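Local coordinates for eukaryotic peptide chain release factor GTP-binding subunit (Schizosaccharomyces pombe, PDB 1R5B), which is the GTP-binding subunit of a translation release factor, joining a P-loop GTP-binding domain of the elongation factor Tu family to beta-rich domains, at residues Val359-Ala367 with Ala426-Glu437. Residues are numbered along the deposited sequence; the frame is centred on the assembly and turned at random.
Sequences VHATTRFIA and AELETQTPVCME
The ring of Phe-365 is clasped between Leu-428 and Met-436. CB of Leu-428 stands over one face, 3.9 Å from the ring centroid, a CH-pi contact. On the opposite face both SD and CE of Met-436 press on the ring, making a Met-aromatic contact with SD 3.7 Å from the centroid. Although Met-436 sets off away from 359-367, its CG lies between the backbone N and the carbonyl carbon (chi1 66°), which, with an extended chi2, carries SD over the ring; the bend at the thioether then lays CE over CD1 and CE1. CG2 of Thr-362 also touches this sulfur.

Where Val-359 and His-360 meet Glu-437, the glutamate chain bends beyond CB and presents OE2 to the backbone N of His-360 at 2.8 Å. The bond is practically straight (177°). The same oxygen lies in plane at the edge of the His-360 ring, 3.1 Å from CD2. Ring and carboxylate planes are 71° apart. Arg-364 and Glu-429 run alongside one another, CG to CG 3.7 Å, but their salt bridge is long, NE to OE2 3.9 Å. OG1 of Thr-362 accepts from N of Arg-364, closing an ST turn, and is also hydrogen-bonded to Leu-466 O.

Antiparallel pairing runs on either side of the corners at Thr-363 and Gln-431/Thr-432: Thr-362 pairs with Val-434 on one side, Phe-365 with Leu-428 on the other. On the Phe-365 side, 364-371 lies between 426-430 and 457-466 in the C-terminal beta domain, whose Ile-465 touches Met-436; on the Ala-361/Cys-435 side, Val-359 and Cys-435 rest on Met-307 and Val-351 of strands 302-307 and 351-353.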
loop_
_atom_site.group_PDB
_atom_site.type_symbol
_atom_site.label_atom_id
_atom_site.label_comp_id
_atom_site.label_asym_id
_atom_site.label_seq_id
_atom_site.Cartn_x
_atom_site.Cartn_y
_atom_site.Cartn_z
ATOM N N VAL A 359 -5.127 -11.587 12.595
ATOM C CA VAL A 359 -5.456 -10.205 12.871
ATOM C C VAL A 359 -5.911 -10.068 14.313
ATOM O O VAL A 359 -6.615 -10.940 14.824
ATOM C CB VAL A 359 -6.595 -9.699 11.959
ATOM C CG1 VAL A 359 -7.932 -10.311 12.314
ATOM C CG2 VAL A 359 -6.699 -8.215 12.021
ATOM N N HIS A 360 -5.534 -8.970 14.957
ATOM C CA HIS A 360 -5.942 -8.720 16.333
ATOM C C HIS A 360 -7.421 -8.396 16.441
ATOM O O HIS A 360 -8.030 -7.944 15.493
ATOM C CB HIS A 360 -5.130 -7.580 16.935
ATOM C CG HIS A 360 -3.700 -7.927 17.155
ATOM N ND1 HIS A 360 -3.178 -8.161 18.410
ATOM C CD2 HIS A 360 -2.682 -8.103 16.277
ATOM C CE1 HIS A 360 -1.894 -8.452 18.297
ATOM N NE2 HIS A 360 -1.568 -8.423 17.015
ATOM N N ALA A 361 -7.975 -8.664 17.611
ATOM C CA ALA A 361 -9.329 -8.290 17.944
ATOM C C ALA A 361 -9.334 -7.954 19.417
ATOM O O ALA A 361 -8.645 -8.597 20.209
ATOM C CB ALA A 361 -10.268 -9.412 17.672
ATOM N N THR A 362 -10.096 -6.935 19.781
ATOM C CA THR A 362 -10.074 -6.439 21.147
ATOM C C THR A 362 -11.331 -5.660 21.461
ATOM O O THR A 362 -12.113 -5.360 20.571
ATOM C CB THR A 362 -8.816 -5.559 21.351
ATOM O OG1 THR A 362 -8.585 -5.317 22.738
ATOM C CG2 THR A 362 -9.013 -4.171 20.763
ATOM N N THR A 363 -11.516 -5.359 22.742
ATOM C CA THR A 363 -12.560 -4.444 23.181
ATOM C C THR A 363 -11.966 -3.149 23.731
ATOM O O THR A 363 -12.702 -2.274 24.167
ATOM C CB THR A 363 -13.442 -5.105 24.271
ATOM O OG1 THR A 363 -12.613 -5.691 25.285
ATOM C CG2 THR A 363 -14.227 -6.275 23.712
ATOM N N ARG A 364 -10.640 -3.022 23.720
ATOM C CA ARG A 364 -9.968 -1.888 24.365
ATOM C C ARG A 364 -8.806 -1.341 23.539
ATOM O O ARG A 364 -7.879 -2.072 23.212
ATOM C CB ARG A 364 -9.472 -2.298 25.756
ATOM C CG ARG A 364 -10.594 -2.640 26.710
ATOM C CD ARG A 364 -10.163 -2.843 28.151
ATOM N NE ARG A 364 -11.190 -3.545 28.920
ATOM C CZ ARG A 364 -11.364 -4.872 28.950
ATOM N NH1 ARG A 364 -10.577 -5.681 28.248
ATOM N NH2 ARG A 364 -12.332 -5.398 29.703
ATOM N N PHE A 365 -8.860 -0.046 23.228
ATOM C CA PHE A 365 -7.840 0.599 22.400
ATOM C C PHE A 365 -7.828 2.123 22.488
ATOM O O PHE A 365 -8.832 2.747 22.820
ATOM C CB PHE A 365 -8.049 0.218 20.938
ATOM C CG PHE A 365 -9.351 0.693 20.360
ATOM C CD1 PHE A 365 -10.497 -0.041 20.543
ATOM C CD2 PHE A 365 -9.421 1.857 19.611
ATOM C CE1 PHE A 365 -11.688 0.368 20.002
ATOM C CE2 PHE A 365 -10.621 2.271 19.072
ATOM C CZ PHE A 365 -11.754 1.512 19.273
ATOM N N ILE A 366 -6.692 2.712 22.124
ATOM C CA ILE A 366 -6.517 4.166 22.092
ATOM C C ILE A 366 -6.755 4.684 20.667
ATOM O O ILE A 366 -6.448 3.987 19.706
ATOM C CB ILE A 366 -5.107 4.520 22.597
ATOM C CG1 ILE A 366 -4.846 3.821 23.945
ATOM C CG2 ILE A 366 -4.957 6.032 22.730
ATOM C CD1 ILE A 366 -3.521 4.165 24.596
ATOM N N ALA A 367 -7.299 5.898 20.533
ATOM C CA ALA A 367 -7.745 6.416 19.225
ATOM C C ALA A 367 -7.815 7.954 19.101
ATOM O O ALA A 367 -8.511 8.618 19.884
ATOM C CB ALA A 367 -9.101 5.824 18.882
ATOM N N ALA A 426 -7.384 9.000 23.388
ATOM C CA ALA A 426 -7.884 8.311 24.596
ATOM C C ALA A 426 -8.508 6.920 24.389
ATOM O O ALA A 426 -8.786 6.502 23.259
ATOM C CB ALA A 426 -8.872 9.200 25.309
ATOM N N GLU A 427 -8.743 6.230 25.513
ATOM C CA GLU A 427 -9.256 4.848 25.528
ATOM C C GLU A 427 -10.695 4.740 25.025
ATOM O O GLU A 427 -11.533 5.599 25.302
ATOM C CB GLU A 427 -9.183 4.230 26.942
ATOM C CG GLU A 427 -8.004 3.288 27.170
ATOM C CD GLU A 427 -8.256 2.259 28.260
ATOM O OE1 GLU A 427 -7.640 2.370 29.343
ATOM O OE2 GLU A 427 -9.066 1.333 28.034
ATOM N N LEU A 428 -10.956 3.657 24.300
ATOM C CA LEU A 428 -12.282 3.340 23.788
ATOM C C LEU A 428 -12.608 1.891 24.120
ATOM O O LEU A 428 -11.715 1.095 24.403
ATOM C CB LEU A 428 -12.353 3.548 22.278
ATOM C CG LEU A 428 -13.032 4.842 21.829
ATOM C CD1 LEU A 428 -12.219 6.051 22.302
ATOM C CD2 LEU A 428 -13.231 4.871 20.301
ATOM N N GLU A 429 -13.894 1.562 24.078
ATOM C CA GLU A 429 -14.362 0.238 24.442
ATOM C C GLU A 429 -15.594 -0.133 23.613
ATOM O O GLU A 429 -16.436 0.736 23.290
ATOM C CB GLU A 429 -14.655 0.176 25.951
ATOM C CG GLU A 429 -13.584 -0.547 26.765
ATOM C CD GLU A 429 -13.948 -0.699 28.237
ATOM O OE1 GLU A 429 -15.012 -1.282 28.536
ATOM O OE2 GLU A 429 -13.165 -0.234 29.097
ATOM N N THR A 430 -15.691 -1.429 23.278
ATOM C CA THR A 430 -16.860 -1.995 22.589
ATOM C C THR A 430 -17.570 -3.036 23.452
ATOM O O THR A 430 -17.003 -3.510 24.436
ATOM C CB THR A 430 -16.423 -2.655 21.291
ATOM O OG1 THR A 430 -15.288 -3.494 21.542
ATOM C CG2 THR A 430 -15.907 -1.634 20.307
ATOM N N GLN A 431 -18.808 -3.385 23.078
ATOM C CA GLN A 431 -19.599 -4.391 23.819
ATOM C C GLN A 431 -19.205 -5.818 23.436
ATOM O O GLN A 431 -19.314 -6.734 24.256
ATOM C CB GLN A 431 -21.109 -4.207 23.594
ATOM C CG GLN A 431 -21.718 -2.998 24.293
ATOM C CD GLN A 431 -21.583 -3.063 25.801
ATOM O OE1 GLN A 431 -22.475 -3.556 26.490
ATOM N NE2 GLN A 431 -20.463 -2.567 26.317
ATOM N N THR A 432 -18.778 -6.004 22.187
ATOM C CA THR A 432 -18.235 -7.287 21.738
ATOM C C THR A 432 -17.009 -7.041 20.867
ATOM O O THR A 432 -16.979 -6.066 20.128
ATOM C CB THR A 432 -19.289 -8.108 20.955
ATOM O OG1 THR A 432 -19.667 -7.413 19.761
ATOM C CG2 THR A 432 -20.603 -8.251 21.745
ATOM N N PRO A 433 -16.017 -7.931 20.931
ATOM C CA PRO A 433 -14.727 -7.707 20.269
ATOM C C PRO A 433 -14.826 -7.399 18.767
ATOM O O PRO A 433 -15.668 -7.957 18.077
ATOM C CB PRO A 433 -13.994 -9.040 20.484
ATOM C CG PRO A 433 -14.609 -9.636 21.663
ATOM C CD PRO A 433 -16.051 -9.239 21.614
ATOM N N VAL A 434 -13.974 -6.508 18.278
ATOM C CA VAL A 434 -13.927 -6.217 16.850
ATOM C C VAL A 434 -12.488 -6.243 16.371
ATOM O O VAL A 434 -11.567 -5.914 17.116
ATOM C CB VAL A 434 -14.689 -4.896 16.476
ATOM C CG1 VAL A 434 -14.968 -4.042 17.701
ATOM C CG2 VAL A 434 -13.963 -4.091 15.396
ATOM N N CYS A 435 -12.298 -6.661 15.125
ATOM C CA CYS A 435 -10.961 -6.793 14.563
ATOM C C CYS A 435 -10.422 -5.444 14.204
ATOM O O CYS A 435 -11.138 -4.616 13.670
ATOM C CB CYS A 435 -10.977 -7.677 13.324
ATOM S SG CYS A 435 -11.636 -9.321 13.663
ATOM N N MET A 436 -9.151 -5.223 14.502
ATOM C CA MET A 436 -8.504 -3.948 14.229
ATOM C C MET A 436 -6.994 -4.100 14.372
ATOM O O MET A 436 -6.510 -5.020 15.027
ATOM C CB MET A 436 -9.027 -2.843 15.173
ATOM C CG MET A 436 -8.680 -3.046 16.654
ATOM S SD MET A 436 -9.208 -1.725 17.813
ATOM C CE MET A 436 -10.881 -1.810 17.583
ATOM N N GLU A 437 -6.269 -3.212 13.716
ATOM C CA GLU A 437 -4.851 -3.019 13.937
ATOM C C GLU A 437 -4.581 -1.512 14.024
ATOM O O GLU A 437 -5.403 -0.698 13.592
ATOM C CB GLU A 437 -4.040 -3.583 12.766
ATOM C CG GLU A 437 -4.261 -5.055 12.476
ATOM C CD GLU A 437 -3.489 -5.991 13.372
ATOM O OE1 GLU A 437 -2.381 -5.658 13.830
ATOM O OE2 GLU A 437 -4.003 -7.099 13.601
#